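PDB 5L2D: surface-associated protein CshA from Streptococcus gordonii, which binds host fibronectin as a surface adhesin attached to the cell wall, and is represented here by its non-repetitive domain 2. Local coordinates for residues Val44-Ile49 with Val54-Val59; Asn90-Leu93 with Lys97-Gly100; Tyr172-Thr177 with Ser228-Pro233. All blocks are in the same frame, centred on the assembly; numbering follows the deposited sequence.

Contact 1 (Val44-Ile49 with Val54-Val59)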
loop_
_atom_site.group_PDB
_atom_site.type_symbol
_atom_site.label_atom_id
_atom_site.label_comp_id
_atom_site.label_asym_id
_atom_site.label_seq_id
_atom_site.Cartn_x
_atom_site.Cartn_y
_atom_site.Cartn_z
ATOM N N VAL A 44 10.506 -0.929 -13.948
ATOM C CA VAL A 44 11.463 0.042 -13.400
ATOM C C VAL A 44 11.076 1.455 -13.742
ATOM O O VAL A 44 10.929 1.789 -14.917
ATOM C CB VAL A 44 12.891 -0.075 -14.055
ATOM C CG1 VAL A 44 13.699 1.199 -13.877
ATOM C CG2 VAL A 44 13.718 -1.221 -13.494
ATOM N N PHE A 45 11.037 2.308 -12.728
ATOM C CA PHE A 45 10.928 3.757 -12.904
ATOM C C PHE A 45 12.269 4.407 -12.570
ATOM O O PHE A 45 12.787 4.187 -11.490
ATOM C CB PHE A 45 9.845 4.309 -11.948
ATOM C CG PHE A 45 9.865 5.812 -11.782
ATOM C CD1 PHE A 45 9.196 6.631 -12.673
ATOM C CD2 PHE A 45 10.530 6.404 -10.718
ATOM C CE1 PHE A 45 9.204 8.011 -12.520
ATOM C CE2 PHE A 45 10.536 7.789 -10.544
ATOM C CZ PHE A 45 9.877 8.593 -11.457
ATOM N N LYS A 46 12.810 5.247 -13.449
ATOM C CA LYS A 46 14.129 5.858 -13.199
ATOM C C LYS A 46 14.149 7.283 -13.704
ATOM O O LYS A 46 13.858 7.526 -14.886
ATOM C CB LYS A 46 15.208 5.006 -13.832
ATOM C CG LYS A 46 16.602 5.388 -13.415
ATOM C CD LYS A 46 17.413 5.902 -14.616
ATOM C CE LYS A 46 18.936 5.764 -14.447
ATOM N NZ LYS A 46 19.429 4.358 -14.322
ATOM N N LYS A 47 14.442 8.238 -12.814
ATOM C CA LYS A 47 14.337 9.644 -13.179
ATOM C C LYS A 47 15.233 10.533 -12.362
ATOM O O LYS A 47 15.372 10.340 -11.150
ATOM C CB LYS A 47 12.894 10.123 -13.008
ATOM C CG LYS A 47 12.593 11.543 -13.495
ATOM C CD LYS A 47 11.197 11.978 -13.053
ATOM C CE LYS A 47 10.441 12.797 -14.088
ATOM N NZ LYS A 47 10.971 14.185 -14.133
ATOM N N GLU A 48 15.800 11.539 -13.033
ATOM C CA GLU A 48 16.621 12.543 -12.370
ATOM C C GLU A 48 15.681 13.520 -11.673
ATOM O O GLU A 48 15.100 14.382 -12.273
ATOM C CB GLU A 48 17.582 13.255 -13.348
ATOM C CG GLU A 48 18.388 14.419 -12.738
ATOM C CD GLU A 48 19.777 14.654 -13.367
ATOM O OE1 GLU A 48 20.459 15.636 -12.980
ATOM O OE2 GLU A 48 20.208 13.852 -14.223
ATOM N N ILE A 49 15.575 13.393 -10.376
ATOM C CA ILE A 49 14.539 14.062 -9.666
ATOM C C ILE A 49 14.944 15.474 -9.318
ATOM O O ILE A 49 14.119 16.354 -9.108
ATOM C CB ILE A 49 14.070 13.113 -8.516
ATOM C CG1 ILE A 49 12.606 12.865 -8.735
ATOM C CG2 ILE A 49 14.456 13.488 -7.089
ATOM C CD1 ILE A 49 12.425 12.108 -10.036
ATOM N N VAL A 54 19.360 10.832 -8.887
ATOM C CA VAL A 54 18.600 9.832 -9.615
ATOM C C VAL A 54 17.994 8.779 -8.672
ATOM O O VAL A 54 18.694 8.190 -7.846
ATOM C CB VAL A 54 19.513 9.114 -10.627
ATOM C CG1 VAL A 54 18.786 7.982 -11.309
ATOM C CG2 VAL A 54 20.025 10.086 -11.675
ATOM N N VAL A 55 16.696 8.527 -8.828
ATOM C CA VAL A 55 15.993 7.533 -8.016
ATOM C C VAL A 55 15.603 6.466 -8.949
ATOM O O VAL A 55 15.280 6.730 -10.094
ATOM C CB VAL A 55 14.716 8.064 -7.327
ATOM C CG1 VAL A 55 15.039 9.193 -6.365
ATOM C CG2 VAL A 55 13.743 8.609 -8.320
ATOM N N THR A 56 15.660 5.245 -8.460
ATOM C CA THR A 56 15.284 4.097 -9.255
ATOM C C THR A 56 14.352 3.244 -8.394
ATOM O O THR A 56 14.713 2.805 -7.297
ATOM C CB THR A 56 16.519 3.285 -9.690
ATOM O OG1 THR A 56 17.447 4.110 -10.423
ATOM C CG2 THR A 56 16.094 2.117 -10.554
ATOM N N LEU A 57 13.142 3.055 -8.888
ATOM C CA LEU A 57 12.152 2.198 -8.267
ATOM C C LEU A 57 11.954 1.014 -9.148
ATOM O O LEU A 57 11.598 1.196 -10.325
ATOM C CB LEU A 57 10.800 2.906 -8.129
ATOM C CG LEU A 57 10.654 3.782 -6.883
ATOM C CD1 LEU A 57 9.359 4.559 -6.931
ATOM C CD2 LEU A 57 10.652 2.955 -5.616
ATOM N N THR A 58 12.125 -0.186 -8.585
ATOM C CA THR A 58 11.968 -1.425 -9.340
ATOM C C THR A 58 11.046 -2.363 -8.583
ATOM O O THR A 58 11.280 -2.624 -7.393
ATOM C CB THR A 58 13.310 -2.161 -9.541
ATOM O OG1 THR A 58 14.366 -1.242 -9.902
ATOM C CG2 THR A 58 13.147 -3.264 -10.596
ATOM N N VAL A 59 10.034 -2.904 -9.262
ATOM C CA VAL A 59 9.051 -3.758 -8.586
ATOM C C VAL A 59 9.667 -5.084 -8.275
ATOM O O VAL A 59 10.112 -5.790 -9.187
ATOM C CB VAL A 59 7.840 -4.084 -9.463
ATOM C CG1 VAL A 59 6.862 -4.973 -8.717
ATOM C CG2 VAL A 59 7.131 -2.836 -9.878
#
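Swung opposite its own backbone N (chi1 166°), CG of Phe-45 carries the ring along the strand toward Val-55. Val-55 answers with CG2, which its chi1 of -62° sets between its backbone N and carbonyl carbon. That methyl meets Phe-45 CE2 at 4.0 Å, approaching the ring obliquely, and also lies 4.1 Å from Ile-49 CD1, whose side chain crosses Val-55 at about a right angle. Leu-57 extends this face, placing its CB beside CB of Phe-45.

The other face is more mixed. Val-44 and Thr-58 stand side by side and point the same way, their CG2 methyls 3.6 Å apart. Lys-46 stands up from the sheet, and its aliphatic chain crosses Val-54 and Thr-56 obliquely; CE lies 3.8 Å from CG1 of Val-54, while CG passes close to OG1 of Thr-56. The closest approaches are made by its methylenes.

The backbones run nearly opposite, at 175°, and are tied by two reciprocal pairs of hydrogen bonds. Phe-45 N reaches Leu-57 O at 2.7 Å, and Leu-57 N returns to Phe-45 O at 2.9 Å. The second pair is longer: Lys-47 N and Val-55 O are 3.2 Å apart, as are Val-55 N and Lys-47 O. Near the turn, OE1 of Glu-48 accepts the backbone N-H of Gly-52, linking strand to connection.

Strand 44-50 also bonds to Lys-31 and Ser-29, and strand 53-61 to strand 138-150. Met-280, Phe-282 and Val-284 of the second subunit pack on Leu-57, Val-55 and Ile-49. The alternation of hydrogen-bonded and non-hydrogen-bonded pairs, closed by a short connection, is that of a beta hairpin built into a larger antiparallel sheet.

Contact 2 (Asn90-Leu93 with Lys97-Gly100)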
loop_
_atom_site.group_PDB
_atom_site.type_symbol
_atom_site.label_atom_id
_atom_site.label_comp_id
_atom_site.label_asym_id
_atom_site.label_seq_id
_atom_site.Cartn_x
_atom_site.Cartn_y
_atom_site.Cartn_z
ATOM N N ASN A 90 -2.234 -11.683 -6.058
ATOM C CA ASN A 90 -3.136 -10.552 -6.119
ATOM C C ASN A 90 -4.430 -11.075 -6.745
ATOM O O ASN A 90 -4.404 -11.648 -7.850
ATOM C CB ASN A 90 -2.517 -9.411 -6.960
ATOM C CG ASN A 90 -1.391 -8.626 -6.233
ATOM O OD1 ASN A 90 -1.062 -8.840 -5.058
ATOM N ND2 ASN A 90 -0.805 -7.693 -6.955
ATOM N N SER A 91 -5.545 -10.909 -6.024
ATOM C CA SER A 91 -6.828 -11.564 -6.343
ATOM C C SER A 91 -8.031 -10.669 -6.249
ATOM O O SER A 91 -8.000 -9.659 -5.565
ATOM C CB SER A 91 -7.090 -12.651 -5.321
ATOM O OG SER A 91 -6.297 -13.753 -5.586
ATOM N N TYR A 92 -9.124 -11.091 -6.876
ATOM C CA TYR A 92 -10.450 -10.603 -6.466
ATOM C C TYR A 92 -10.856 -11.211 -5.139
ATOM O O TYR A 92 -10.510 -12.366 -4.875
ATOM C CB TYR A 92 -11.505 -10.950 -7.504
ATOM C CG TYR A 92 -11.360 -10.094 -8.715
ATOM C CD1 TYR A 92 -11.679 -8.733 -8.675
ATOM C CD2 TYR A 92 -10.848 -10.622 -9.889
ATOM C CE1 TYR A 92 -11.517 -7.928 -9.800
ATOM C CE2 TYR A 92 -10.681 -9.834 -11.015
ATOM C CZ TYR A 92 -11.016 -8.501 -10.964
ATOM O OH TYR A 92 -10.841 -7.770 -12.089
ATOM N N LEU A 93 -11.596 -10.440 -4.326
ATOM C CA LEU A 93 -12.165 -10.925 -3.052
ATOM C C LEU A 93 -13.154 -12.090 -3.300
ATOM O O LEU A 93 -13.927 -12.039 -4.246
ATOM C CB LEU A 93 -12.892 -9.788 -2.369
ATOM C CG LEU A 93 -12.076 -8.540 -2.080
ATOM C CD1 LEU A 93 -12.979 -7.420 -1.595
ATOM C CD2 LEU A 93 -11.011 -8.851 -1.053
ATOM N N LYS A 97 -18.167 -11.137 -8.414
ATOM C CA LYS A 97 -18.516 -11.672 -9.736
ATOM C C LYS A 97 -17.344 -12.118 -10.654
ATOM O O LYS A 97 -17.514 -12.981 -11.519
ATOM C CB LYS A 97 -19.462 -10.695 -10.449
ATOM C CG LYS A 97 -19.063 -9.231 -10.397
ATOM C CD LYS A 97 -18.122 -8.920 -11.542
ATOM C CE LYS A 97 -18.861 -8.394 -12.759
ATOM N NZ LYS A 97 -19.157 -6.954 -12.547
ATOM N N ASP A 98 -16.158 -11.557 -10.456
ATOM C CA ASP A 98 -14.979 -11.988 -11.212
ATOM C C ASP A 98 -13.997 -12.867 -10.422
ATOM O O ASP A 98 -12.926 -13.226 -10.933
ATOM C CB ASP A 98 -14.259 -10.767 -11.776
ATOM C CG ASP A 98 -15.158 -9.923 -12.648
ATOM O OD1 ASP A 98 -15.763 -10.496 -13.578
ATOM O OD2 ASP A 98 -15.268 -8.699 -12.396
ATOM N N TYR A 99 -14.350 -13.263 -9.209
ATOM C CA TYR A 99 -13.458 -14.149 -8.494
ATOM C C TYR A 99 -12.981 -15.318 -9.357
ATOM O O TYR A 99 -13.792 -16.048 -9.903
ATOM C CB TYR A 99 -14.102 -14.716 -7.264
ATOM C CG TYR A 99 -13.115 -15.546 -6.523
ATOM C CD1 TYR A 99 -12.006 -14.945 -5.917
ATOM C CD2 TYR A 99 -13.245 -16.927 -6.448
ATOM C CE1 TYR A 99 -11.059 -15.691 -5.232
ATOM C CE2 TYR A 99 -12.309 -17.689 -5.752
ATOM C CZ TYR A 99 -11.220 -17.066 -5.148
ATOM O OH TYR A 99 -10.296 -17.812 -4.466
ATOM N N GLY A 100 -11.663 -15.491 -9.454
ATOM C CA GLY A 100 -11.052 -16.538 -10.290
ATOM C C GLY A 100 -10.570 -16.026 -11.643
ATOM O O GLY A 100 -9.704 -16.630 -12.277
#
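Tyr-92 meets both Asp-98 and Tyr-99, at the end of the short strand 91-92, which Asn-90 leads into. Asn-90 and Ser-91 fix the start of the segment to strand 138-150: the side chain of Asn-90 accepts from Gly-141 N through OD1, and the backbone of Ser-91 bonds to that of Asn-139.

At Tyr-92 the two segments come together. Its CB lies 3.9 Å from CA of Tyr-99, and its ring lies against Asp-98, the residue before Tyr-99. CB of Asp-98 sits over one ring face, 3.9 Å from the centroid of Tyr-92 and 17° off the ring normal, in a CH-pi contact displaced toward the rim at CE2. The methylene makes this contact, the carboxylate oxygens staying farther off, and the carboxylate plane is turned 55° from that of the ring. The carbonyl O of Asp-98 lies on the same side of the ring as CB, out past the rim and 3.5 Å from CD2 of Tyr-92. Tyr-96 meets the same tyrosine ring in a nearly parallel orientation, and Pro-103 and Pro-104 also touch it.

The backbone of Tyr-92 takes part too. With CG of Tyr-99 anti to the backbone N (chi1 -176°), the ring reaches back toward segment 90-93, and its edge receives Tyr-92 O, 3.2 Å from CD1 of Tyr-99. Leu-93 follows, bringing its carbonyl O to 3.9 Å from the same CD1, while its side chain turns from the loop and packs on Asn-139.

The aromatic C-H edge of Tyr-99 would be weakly complementary to the Tyr-92 carbonyl, whereas the Asp-98 carbonyl, near a pi face, probably adds little attraction. The two segments thus meet through van der Waals, CH-pi and weak polar contacts, without hydrogen bonds between them.

Contact 3 (Tyr172-Thr177 with Ser228-Pro233)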
loop_
_atom_site.group_PDB
_atom_site.type_symbol
_atom_site.label_atom_id
_atom_site.label_comp_id
_atom_site.label_asym_id
_atom_site.label_seq_id
_atom_site.Cartn_x
_atom_site.Cartn_y
_atom_site.Cartn_z
ATOM N N TYR A 172 -8.976 -1.187 3.289
ATOM C CA TYR A 172 -7.716 -1.356 4.048
ATOM C C TYR A 172 -6.477 -0.891 3.255
ATOM O O TYR A 172 -6.211 -1.417 2.184
ATOM C CB TYR A 172 -7.550 -2.824 4.394
ATOM C CG TYR A 172 -8.529 -3.396 5.397
ATOM C CD1 TYR A 172 -8.556 -2.925 6.700
ATOM C CD2 TYR A 172 -9.395 -4.446 5.053
ATOM C CE1 TYR A 172 -9.433 -3.448 7.635
ATOM C CE2 TYR A 172 -10.273 -4.986 5.991
ATOM C CZ TYR A 172 -10.285 -4.472 7.276
ATOM O OH TYR A 172 -11.107 -4.972 8.239
ATOM N N GLY A 173 -5.733 0.096 3.759
ATOM C CA GLY A 173 -4.539 0.595 3.060
ATOM C C GLY A 173 -3.321 0.620 3.968
ATOM O O GLY A 173 -3.260 1.447 4.871
ATOM N N ILE A 174 -2.357 -0.281 3.726
ATOM C CA ILE A 174 -1.163 -0.434 4.591
ATOM C C ILE A 174 0.159 -0.106 3.884
ATOM O O ILE A 174 0.384 -0.514 2.727
ATOM C CB ILE A 174 -1.038 -1.881 5.103
ATOM C CG1 ILE A 174 -2.366 -2.345 5.697
ATOM C CG2 ILE A 174 0.105 -1.981 6.108
ATOM C CD1 ILE A 174 -2.388 -3.780 6.197
ATOM N N PHE A 175 1.030 0.601 4.590
ATOM C CA PHE A 175 2.343 0.919 4.067
ATOM C C PHE A 175 3.462 0.225 4.874
ATOM O O PHE A 175 3.519 0.360 6.081
ATOM C CB PHE A 175 2.571 2.417 4.134
ATOM C CG PHE A 175 1.522 3.241 3.455
ATOM C CD1 PHE A 175 1.608 3.525 2.127
ATOM C CD2 PHE A 175 0.475 3.781 4.180
ATOM C CE1 PHE A 175 0.660 4.302 1.520
ATOM C CE2 PHE A 175 -0.480 4.564 3.584
ATOM C CZ PHE A 175 -0.383 4.822 2.248
ATOM N N THR A 176 4.352 -0.499 4.207
ATOM C CA THR A 176 5.514 -1.098 4.874
ATOM C C THR A 176 6.854 -0.527 4.405
ATOM O O THR A 176 7.001 -0.146 3.251
ATOM C CB THR A 176 5.630 -2.578 4.595
ATOM O OG1 THR A 176 5.954 -2.739 3.229
ATOM C CG2 THR A 176 4.365 -3.295 4.903
ATOM N N THR A 177 7.830 -0.517 5.303
ATOM C CA THR A 177 9.173 -0.073 4.971
ATOM C C THR A 177 10.178 -1.028 5.606
ATOM O O THR A 177 9.816 -1.828 6.486
ATOM C CB THR A 177 9.426 1.368 5.448
ATOM O OG1 THR A 177 10.740 1.798 5.088
ATOM C CG2 THR A 177 9.287 1.458 6.920
ATOM N N SER A 228 -9.353 -8.901 10.762
ATOM C CA SER A 228 -9.071 -8.254 12.020
ATOM C C SER A 228 -7.577 -7.942 12.106
ATOM O O SER A 228 -7.156 -6.991 12.760
ATOM C CB SER A 228 -9.513 -9.140 13.196
ATOM O OG SER A 228 -8.551 -10.133 13.538
ATOM N N LYS A 229 -6.773 -8.760 11.453
ATOM C CA LYS A 229 -5.339 -8.610 11.572
ATOM C C LYS A 229 -4.740 -7.700 10.522
ATOM O O LYS A 229 -3.558 -7.415 10.620
ATOM C CB LYS A 229 -4.651 -9.963 11.490
ATOM C CG LYS A 229 -5.079 -10.948 12.551
ATOM C CD LYS A 229 -4.655 -10.490 13.930
ATOM C CE LYS A 229 -5.144 -11.526 14.915
ATOM N NZ LYS A 229 -4.663 -11.205 16.276
ATOM N N TYR A 230 -5.530 -7.279 9.522
ATOM C CA TYR A 230 -5.187 -6.128 8.661
ATOM C C TYR A 230 -5.194 -4.789 9.428
ATOM O O TYR A 230 -4.454 -3.839 9.081
ATOM C CB TYR A 230 -6.106 -6.061 7.459
ATOM C CG TYR A 230 -5.782 -7.000 6.291
ATOM C CD1 TYR A 230 -5.688 -8.357 6.436
ATOM C CD2 TYR A 230 -5.615 -6.492 5.022
ATOM C CE1 TYR A 230 -5.395 -9.196 5.342
ATOM C CE2 TYR A 230 -5.321 -7.298 3.932
ATOM C CZ TYR A 230 -5.215 -8.651 4.079
ATOM O OH TYR A 230 -4.949 -9.397 2.927
ATOM N N LEU A 231 -5.957 -4.723 10.514
ATOM C CA LEU A 231 -5.993 -3.499 11.339
ATOM C C LEU A 231 -4.676 -3.348 12.005
ATOM O O LEU A 231 -4.056 -4.346 12.319
ATOM C CB LEU A 231 -7.084 -3.598 12.413
ATOM C CG LEU A 231 -8.476 -3.647 11.796
ATOM C CD1 LEU A 231 -9.528 -4.046 12.792
ATOM C CD2 LEU A 231 -8.825 -2.303 11.178
ATOM N N SER A 232 -4.240 -2.138 12.246
ATOM C CA SER A 232 -2.983 -1.982 12.902
ATOM C C SER A 232 -3.188 -2.228 14.354
ATOM O O SER A 232 -4.213 -1.879 14.891
ATOM C CB SER A 232 -2.448 -0.591 12.712
ATOM O OG SER A 232 -1.382 -0.373 13.584
ATOM N N PRO A 233 -2.150 -2.873 14.998
ATOM C CA PRO A 233 -2.367 -3.076 16.425
ATOM C C PRO A 233 -1.975 -1.858 17.208
ATOM O O PRO A 233 -2.081 -1.864 18.408
ATOM C CB PRO A 233 -1.450 -4.222 16.755
ATOM C CG PRO A 233 -0.271 -3.945 15.955
ATOM C CD PRO A 233 -0.819 -3.535 14.643
#
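One face of the Tyr-172 ring is occupied by CB of Tyr-230, which stands over its centre, 4.1 Å from the centroid and 11° off the normal, a well-directed CH-pi contact. At the edge of the same ring, near its plane, comes a methyl of Leu-231: CD2 lies 3.8 Å from CE1 of Tyr-172. Two consecutive residues of the loop thus address the ring from different directions, one over the face and one at the rim.

The Tyr-230 ring itself is neither stacked on Tyr-172 nor set edge-on to it. The planes are inclined by 49° and the centroids are 5.6 Å apart; the two side chains cross at about a right angle, the Tyr-230 ring heading across the direction of the strand. Tyr-172 CB approaches this second ring obliquely, at 4.2 Å from CD2 of Tyr-230.

Ile-174, two residues further along the strand and pointing to the same side, completes the strand's contribution. Its chi2 of 178° stretches CD1 out to the loop, 3.5 Å from the carbonyl O of Tyr-230 and 4.4 Å from CD2 of that residue. The loop is bent here, with helical backbone angles at residues 228-230 and a weak bond from Leu-231 N to Ser-228 O.

Beyond the two segments, Phe-65 meets the Tyr-230 ring edge-to-face, and the Tyr-230 hydroxyl has weak hydrogen bonds with Asn-66 and Asn-139. Met-201 touches both Tyr-172 and Leu-231. Strand 172-177 pairs with strand 244-250 and, in an antiparallel ladder, with a strand of the second subunit. The loop 228-233 meets helix 69-75 through Arg-74, which bonds to Lys-229 O, and lies against strand 172-177, whose sheet runs on across the dimer interface.

In the fold
The three contacts follow one another along the chain and do not touch. Contacts 1 and 2 have centres 31 Å apart but share a sheet, since strand 138-150 pairs both with strand 53-61 and with the short strand 91-92. Contacts 2 and 3 are closer, with centres 21 Å and nearest atoms about 7 Å apart. Asn-139 bridges them, bonding to the backbone of Ser-91 and weakly to the Tyr-230 hydroxyl. The centres of contacts 1 and 3 are 26 Å apart; contact 1 lies in one sheet, while strand 172-177 of contact 3 belongs to another. The second subunit reaches all three: it packs on contact 1, touches Leu-93 in contact 2 and extends the sheet of contact 3.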